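Putative gdp-fucose protein o-fucosyltransferase 1 (Caenorhabditis elegans, PDB 3ZY2) belongs to a glycosyltransferase family of the GT-B clan, whose fold pairs two Rossmann-like domains, and is modelled with guanosine-5'-diphosphate. Local coordinates at residues A[253-256]-A[257-261]; A[73-76]-A[77-81]; A[269-272]-A[273-277]; A[203-206]-A[207-211]. One frame throughout, in Å; residues are numbered along the deposited sequence.

Interaction 1 of 4, residues A[253-256]-A[257-261]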
# COMPACT_ATOMS: atom_id res chain seq x y z
N GLY A 253 11.73 16.08 22.04
CA GLY A 253 13.06 16.41 21.53
C GLY A 253 13.37 16.00 20.11
O GLY A 253 12.48 15.59 19.35
N THR A 254 14.64 16.11 19.74
CA THR A 254 15.08 15.77 18.39
C THR A 254 15.85 14.46 18.38
O THR A 254 16.77 14.28 19.17
CB THR A 254 15.99 16.88 17.79
OG1 THR A 254 17.16 17.02 18.59
CG2 THR A 254 15.26 18.21 17.74
N LEU A 255 15.49 13.55 17.48
CA LEU A 255 16.29 12.36 17.26
C LEU A 255 17.64 12.72 16.61
O LEU A 255 17.68 13.32 15.53
CB LEU A 255 15.54 11.35 16.39
CG LEU A 255 16.25 10.02 16.14
CD1 LEU A 255 16.51 9.32 17.48
CD2 LEU A 255 15.45 9.12 15.19
N THR A 256 18.73 12.37 17.28
CA THR A 256 20.08 12.59 16.76
C THR A 256 20.79 11.28 16.40
O THR A 256 20.39 10.20 16.83
CB THR A 256 20.98 13.29 17.78
OG1 THR A 256 21.10 12.47 18.96
CG2 THR A 256 20.44 14.68 18.15
N LYS A 257 21.86 11.41 15.61
CA LYS A 257 22.80 10.31 15.37
C LYS A 257 23.37 9.71 16.65
O LYS A 257 23.58 8.50 16.71
CB LYS A 257 23.97 10.80 14.52
CG LYS A 257 23.76 10.72 13.03
CD LYS A 257 25.06 11.10 12.29
CE LYS A 257 26.22 10.14 12.65
NZ LYS A 257 27.58 10.69 12.33
N GLU A 258 23.64 10.56 17.66
CA GLU A 258 24.19 10.16 18.96
C GLU A 258 23.26 9.20 19.69
O GLU A 258 23.70 8.33 20.44
CB GLU A 258 24.44 11.39 19.85
CG GLU A 258 25.66 12.23 19.51
CD GLU A 258 25.73 13.51 20.34
OE1 GLU A 258 24.77 14.31 20.31
OE2 GLU A 258 26.77 13.74 21.01
N ILE A 259 21.96 9.37 19.49
CA ILE A 259 20.95 8.49 20.09
C ILE A 259 20.80 7.24 19.24
O ILE A 259 20.73 6.13 19.75
CB ILE A 259 19.61 9.24 20.26
CG1 ILE A 259 19.75 10.32 21.33
CG2 ILE A 259 18.44 8.30 20.57
CD1 ILE A 259 18.69 11.41 21.25
N CYS A 260 20.77 7.41 17.92
CA CYS A 260 20.54 6.28 17.03
C CYS A 260 21.73 5.32 17.03
O CYS A 260 21.57 4.10 17.06
CB CYS A 260 20.29 6.79 15.62
SG CYS A 260 19.71 5.57 14.45
N SER A 261 22.93 5.89 16.99
CA SER A 261 24.17 5.13 16.88
C SER A 261 25.25 5.74 17.77
O SER A 261 26.13 6.46 17.26
CB SER A 261 24.62 5.10 15.40
OG SER A 261 25.65 4.14 15.22
O HOH W 1 21.84 13.76 21.08
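T256 meets the first turn of helix 257-260 with OG1 facing N of I259, and I259 presents both a backbone N-H and an aliphatic branch to that one oxygen. With chi1 at 61°, OG1 of T256 is placed between its own N and carbonyl carbon, which sets it over the start of the helix. There it accepts from N of I259 at 3.3 Å, a moderately bent bond with an N-H...O angle of 143°. The CG1-CD1 arm of I259 runs alongside the same hydroxyl, CD1 lying 3.5 Å from OG1 of T256. The other branch of I259 reaches L255 instead: CG2 of I259 sits 3.8 Å from CD1 of L255, the two side chains crossing at a slant. This is the N-cap motif, in which a threonine just ahead of a helix satisfies an N-H that has no earlier turn to bond to. The carbonyl of T256 also starts the helical pattern, with C260 N donating to T256 O at 3.0 Å and I259 N adding only a weak bond. One water joins OG1 of T256, at 2.6 Å, to OE1 of E258, to which it donates at 3.1 Å. C260, held at the end of this turn, is tied by a disulfide to C228 of helix 222-229, and I259 also leans on I359 near the chain terminus.

Interaction 2 of 4, residues A[73-76]-A[77-81]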
# COMPACT_ATOMS: atom_id res chain seq x y z
N ARG A 73 -9.57 -13.61 21.68
CA ARG A 73 -9.64 -14.98 21.17
C ARG A 73 -8.60 -15.25 20.10
O ARG A 73 -8.47 -14.49 19.14
CB ARG A 73 -11.01 -15.29 20.59
CG ARG A 73 -12.11 -15.20 21.58
CD ARG A 73 -13.38 -15.90 21.09
NE ARG A 73 -13.89 -15.37 19.81
CZ ARG A 73 -14.43 -14.17 19.65
NH1 ARG A 73 -14.56 -13.34 20.67
NH2 ARG A 73 -14.84 -13.79 18.45
N VAL A 74 -7.88 -16.36 20.29
CA VAL A 74 -6.81 -16.77 19.41
C VAL A 74 -6.86 -18.28 19.15
O VAL A 74 -7.45 -19.03 19.96
CB VAL A 74 -5.42 -16.43 20.02
CG1 VAL A 74 -5.21 -14.92 20.14
CG2 VAL A 74 -5.22 -17.13 21.38
N VAL A 75 -6.28 -18.70 18.03
CA VAL A 75 -5.97 -20.11 17.77
C VAL A 75 -4.56 -20.21 17.19
O VAL A 75 -4.10 -19.30 16.49
CB VAL A 75 -6.96 -20.81 16.80
CG1 VAL A 75 -8.29 -21.08 17.48
CG2 VAL A 75 -7.09 -20.03 15.46
N THR A 76 -3.87 -21.30 17.49
CA THR A 76 -2.56 -21.53 16.87
C THR A 76 -2.70 -21.75 15.37
O THR A 76 -3.77 -22.14 14.88
CB THR A 76 -1.83 -22.74 17.48
OG1 THR A 76 -2.62 -23.92 17.26
CG2 THR A 76 -1.59 -22.54 18.98
N MET A 77 -1.61 -21.51 14.63
CA MET A 77 -1.56 -21.81 13.21
C MET A 77 -1.80 -23.31 12.96
O MET A 77 -2.49 -23.67 12.00
CB MET A 77 -0.21 -21.37 12.61
CG MET A 77 -0.15 -21.53 11.08
SD MET A 77 -1.26 -20.45 10.20
CE MET A 77 -0.43 -18.89 10.46
N GLN A 78 -1.26 -24.17 13.83
CA GLN A 78 -1.45 -25.61 13.71
C GLN A 78 -2.93 -26.00 13.82
O GLN A 78 -3.43 -26.77 12.99
CB GLN A 78 -0.57 -26.39 14.71
CG GLN A 78 -0.89 -27.88 14.81
CD GLN A 78 0.12 -28.70 15.60
OE1 GLN A 78 0.90 -28.18 16.41
NE2 GLN A 78 0.10 -30.02 15.38
N GLU A 79 -3.62 -25.46 14.83
CA GLU A 79 -5.06 -25.73 14.97
C GLU A 79 -5.84 -25.19 13.78
O GLU A 79 -6.71 -25.86 13.23
CB GLU A 79 -5.64 -25.21 16.30
CG GLU A 79 -7.16 -25.44 16.40
CD GLU A 79 -7.80 -25.15 17.76
OE1 GLU A 79 -7.09 -24.82 18.73
OE2 GLU A 79 -9.05 -25.29 17.85
N PHE A 80 -5.52 -23.97 13.35
CA PHE A 80 -6.23 -23.37 12.23
C PHE A 80 -6.07 -24.23 10.96
O PHE A 80 -7.04 -24.55 10.26
CB PHE A 80 -5.72 -21.93 11.99
CG PHE A 80 -6.41 -21.23 10.88
CD1 PHE A 80 -7.77 -20.88 10.98
CD2 PHE A 80 -5.72 -20.90 9.71
CE1 PHE A 80 -8.41 -20.25 9.94
CE2 PHE A 80 -6.35 -20.26 8.66
CZ PHE A 80 -7.70 -19.93 8.77
N THR A 81 -4.83 -24.62 10.72
CA THR A 81 -4.37 -25.28 9.50
C THR A 81 -4.87 -26.74 9.42
O THR A 81 -5.29 -27.23 8.35
CB THR A 81 -2.81 -25.10 9.48
OG1 THR A 81 -2.45 -24.04 8.58
CG2 THR A 81 -2.04 -26.34 9.22
O HOH W 2 -5.20 -23.10 19.52
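T76 and E79 form the centre of the contact, their side chains crossing at about a right angle. The hydroxyl of T76 accepts from the backbone N-H of E79, with OG1 of T76 3.0 Å from N of E79 and an N-H...O angle of 162°, so the bond is nearly straight. CB of E79 packs on the same hydroxyl, 3.4 Å from OG1 of T76. The extended glutamate chain, CG anti to the backbone N (chi1 177°), runs toward the strand and brings its carboxylate beside V75. There CD of E79 lies 4.1 Å from CG1 of V75. One water completes the return path, accepting from N of T76 at 3.0 Å and donating to OE1 of E79 at 2.7 Å. The second methyl of V75 points to the next residue along, CG2 of V75 lying 4.2 Å from CB of F80, while N of F80 donates to the carbonyl O of T76 at 3.0 Å.

Further out, V75 is fixed by backbone bonds to L41 and L43, and V75, M77 and F80 all rest on V42 of strand 40-42, the neighbour of edge strand 74-75 in the six-stranded parallel sheet. The arrangement is a strand-to-helix junction of a Rossmann-like domain: a threonine N-cap, a water-mediated link from E79 back to the N-cap N-H that resembles a capping box without its direct bond, and a V75-F80 pair placed as in a hydrophobic staple.

Interaction 3 of 4, residues A[269-272]-A[273-277]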
# COMPACT_ATOMS: atom_id res chain seq x y z
N GLU A 269 31.10 5.05 28.45
CA GLU A 269 30.85 6.05 29.49
C GLU A 269 29.50 5.82 30.15
O GLU A 269 29.38 5.85 31.38
CB GLU A 269 30.91 7.47 28.91
CG GLU A 269 30.57 8.55 29.94
CD GLU A 269 30.83 9.97 29.48
OE1 GLU A 269 31.24 10.17 28.31
OE2 GLU A 269 30.60 10.89 30.30
N GLN A 270 28.48 5.56 29.34
CA GLN A 270 27.13 5.42 29.86
C GLN A 270 26.92 4.11 30.63
O GLN A 270 26.25 4.09 31.66
CB GLN A 270 26.10 5.64 28.75
CG GLN A 270 26.08 7.10 28.29
CD GLN A 270 25.39 7.32 26.98
OE1 GLN A 270 25.99 7.81 26.01
NE2 GLN A 270 24.11 7.01 26.94
N ILE A 271 27.52 3.02 30.16
CA ILE A 271 27.47 1.74 30.90
C ILE A 271 28.12 1.89 32.27
O ILE A 271 27.60 1.42 33.28
CB ILE A 271 28.17 0.61 30.12
CG1 ILE A 271 27.31 0.21 28.90
CG2 ILE A 271 28.40 -0.62 31.04
CD1 ILE A 271 27.96 -0.81 27.98
N VAL A 272 29.28 2.54 32.32
CA VAL A 272 29.96 2.74 33.58
C VAL A 272 29.11 3.61 34.53
O VAL A 272 29.01 3.31 35.71
CB VAL A 272 31.34 3.40 33.36
CG1 VAL A 272 31.92 3.91 34.67
CG2 VAL A 272 32.29 2.42 32.70
N GLU A 273 28.49 4.66 33.98
CA GLU A 273 27.61 5.52 34.77
C GLU A 273 26.45 4.72 35.37
O GLU A 273 26.16 4.82 36.56
CB GLU A 273 27.09 6.66 33.88
CG GLU A 273 26.55 7.82 34.66
CD GLU A 273 25.12 7.61 35.13
OE1 GLU A 273 24.30 7.07 34.36
OE2 GLU A 273 24.83 7.99 36.29
N LYS A 274 25.83 3.89 34.55
CA LYS A 274 24.67 3.12 35.02
C LYS A 274 25.09 2.03 36.00
O LYS A 274 24.38 1.76 36.95
CB LYS A 274 23.90 2.52 33.84
CG LYS A 274 23.31 3.57 32.88
CD LYS A 274 22.28 4.44 33.56
CE LYS A 274 21.70 5.49 32.60
NZ LYS A 274 20.75 6.37 33.32
N VAL A 275 26.25 1.41 35.78
CA VAL A 275 26.79 0.46 36.76
C VAL A 275 26.95 1.12 38.13
O VAL A 275 26.54 0.58 39.16
CB VAL A 275 28.13 -0.14 36.27
CG1 VAL A 275 28.94 -0.76 37.41
CG2 VAL A 275 27.85 -1.20 35.22
N GLY A 276 27.55 2.31 38.12
CA GLY A 276 27.70 3.11 39.34
C GLY A 276 26.35 3.46 39.97
O GLY A 276 26.20 3.34 41.18
N SER A 277 25.39 3.85 39.13
CA SER A 277 24.08 4.33 39.60
C SER A 277 23.32 3.28 40.42
O SER A 277 22.63 3.62 41.39
CB SER A 277 23.21 4.84 38.44
OG SER A 277 22.65 3.77 37.68
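The flat groups through which I271 meets V275, and V272 meets G276, are peptide units, joined from carbonyl to N-H one helical turn on, each donor tilted 21° to 24° from the plane of the carbonyl it meets. N of V275 lies 2.8 Å from O of I271, and N of G276 lies 3.0 Å from O of V272. Aliphatic carbons also approach carbonyl oxygens of the preceding turn. CG of K274 comes to 3.2 Å from O of Q270, which also accepts from N of K274, and CG2 of V275 to 3.3 Å from O of I271. V275 has CG1 anti to its backbone N (chi1 161°), leaving CG2 on the side of N, where it also meets CG2 of I271 at 4.3 Å. K274 bends at chi2, and its amino group makes a long salt bridge with the neighbouring E273. Near the end of helix 264-278 the hydroxyl of S277 donates back to K274, OG to O 2.8 Å. I271, V272 and V275 face helix 293-300, while K274 lies against L327 and V329 of strand 327-330. The chemistry is thus divided: backbone bonds hold the turns together, the branched residues supply an apolar face, and the E273-K274 pair probably adds only modest electrostatic stabilisation.

Interaction 4 of 4, residues A[203-206]-A[207-211]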
# COMPACT_ATOMS: atom_id res chain seq x y z
N LYS A 203 18.33 -19.49 33.74
CA LYS A 203 19.57 -20.23 33.92
C LYS A 203 20.79 -19.39 33.61
O LYS A 203 21.78 -19.44 34.33
CB LYS A 203 19.61 -21.52 33.09
CG LYS A 203 18.83 -22.66 33.69
CD LYS A 203 19.16 -23.94 32.93
CE LYS A 203 18.31 -25.13 33.37
NZ LYS A 203 16.87 -24.92 33.07
N PHE A 204 20.73 -18.61 32.53
CA PHE A 204 21.87 -17.78 32.16
C PHE A 204 22.13 -16.74 33.25
O PHE A 204 23.28 -16.48 33.61
CB PHE A 204 21.65 -17.09 30.81
CG PHE A 204 22.87 -16.32 30.34
CD1 PHE A 204 23.05 -14.97 30.71
CD2 PHE A 204 23.85 -16.93 29.55
CE1 PHE A 204 24.19 -14.28 30.30
CE2 PHE A 204 24.96 -16.23 29.13
CZ PHE A 204 25.14 -14.90 29.50
N ILE A 205 21.06 -16.11 33.73
CA ILE A 205 21.19 -15.10 34.79
C ILE A 205 21.82 -15.74 36.04
O ILE A 205 22.81 -15.24 36.59
CB ILE A 205 19.84 -14.43 35.09
CG1 ILE A 205 19.43 -13.59 33.88
CG2 ILE A 205 19.91 -13.53 36.33
CD1 ILE A 205 17.90 -13.36 33.80
N SER A 206 21.24 -16.85 36.50
CA SER A 206 21.72 -17.48 37.71
C SER A 206 23.21 -17.85 37.60
O SER A 206 23.98 -17.60 38.52
CB SER A 206 20.87 -18.72 38.01
OG SER A 206 21.27 -19.34 39.22
N ALA A 207 23.60 -18.42 36.47
CA ALA A 207 24.98 -18.90 36.29
C ALA A 207 25.99 -17.80 36.08
O ALA A 207 27.17 -17.92 36.49
CB ALA A 207 25.06 -19.86 35.12
N ASN A 208 25.56 -16.72 35.42
CA ASN A 208 26.49 -15.72 34.90
C ASN A 208 26.40 -14.31 35.44
O ASN A 208 27.40 -13.58 35.37
CB ASN A 208 26.41 -15.67 33.38
CG ASN A 208 26.70 -17.01 32.75
OD1 ASN A 208 27.85 -17.47 32.73
ND2 ASN A 208 25.67 -17.65 32.23
N LEU A 209 25.23 -13.91 35.91
CA LEU A 209 24.94 -12.49 36.13
C LEU A 209 24.61 -12.21 37.59
O LEU A 209 23.45 -12.32 38.02
CB LEU A 209 23.79 -12.04 35.21
CG LEU A 209 24.07 -12.12 33.70
CD1 LEU A 209 22.78 -11.86 32.91
CD2 LEU A 209 25.18 -11.13 33.30
N ALA A 210 25.63 -11.81 38.35
CA ALA A 210 25.42 -11.40 39.74
C ALA A 210 24.51 -10.17 39.73
O ALA A 210 24.60 -9.27 38.87
CB ALA A 210 26.75 -11.10 40.44
N LYS A 211 23.58 -10.16 40.69
CA LYS A 211 22.58 -9.09 40.77
C LYS A 211 22.99 -8.01 41.78
O LYS A 211 23.69 -8.29 42.75
CB LYS A 211 21.23 -9.68 41.13
CG LYS A 211 20.60 -10.46 39.93
CD LYS A 211 19.34 -11.24 40.30
CE LYS A 211 18.12 -10.32 40.55
NZ LYS A 211 17.74 -9.55 39.34
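The side-chain hydrogen bond of this contact joins N208 to F204, at the last turn of helix 195-208. The carbonyl O of F204 is gripped by two donors from one residue. N of N208 binds it at 2.9 Å in the usual helical manner, and ND2 of N208 reaches it at 3.0 Å, in the carbonyl plane and on a lone pair, with an N-H...O angle of 143°. The asparagine folds its amide back onto the helix because CG stands beside its own backbone N (chi1 -58°). A further backbone bond, from N of L209 to O of I205 at 2.8 Å, carries the helical pattern to its final residues.

The same bend of the asparagine side chain brings its amide over one face of the F204 ring. ND2 of N208 lies 3.3 Å from CD2 of F204, displaced towards the rim, with ring and amide planes 39° apart. CB of N208 makes a CH-pi contact, 4.2 Å from the centroid of the F204 ring and close to its normal.

Apolar packing occupies the ring edge instead. CD1 of L209 sits 3.8 Å from CD1 of F204, near the plane of the ring, and the same methyl lies 3.9 Å from CG1 of I205. F204, I205 and L209 all pack on I321 of helix 315-324, and L209 also reaches F284 of strand 282-287. The whole is a helix C-terminus in the Rossmann-like domain built on the five-stranded parallel sheet, where an asparagine bonds back to a carbonyl one turn earlier before the chain enters strand 213-218.

From the N terminus the order is interaction 2, interaction 4, interaction 1, interaction 3. Each is local, within one continuous stretch, so none closes a long loop; they run in series and neither nest nor cross. Interaction 2 starts a helix beside the six-stranded sheet, on the opposite side of the chain's centre from interactions 1 and 3. The others belong to the half built round the five-stranded sheet: interaction 4 ends the helix leading into strand 213-218, interaction 1 starts helix 257-260, and interaction 3 lies in the next helix, which precedes strand 282-287. The centres of interactions 3 and 4 are about 20 Å apart.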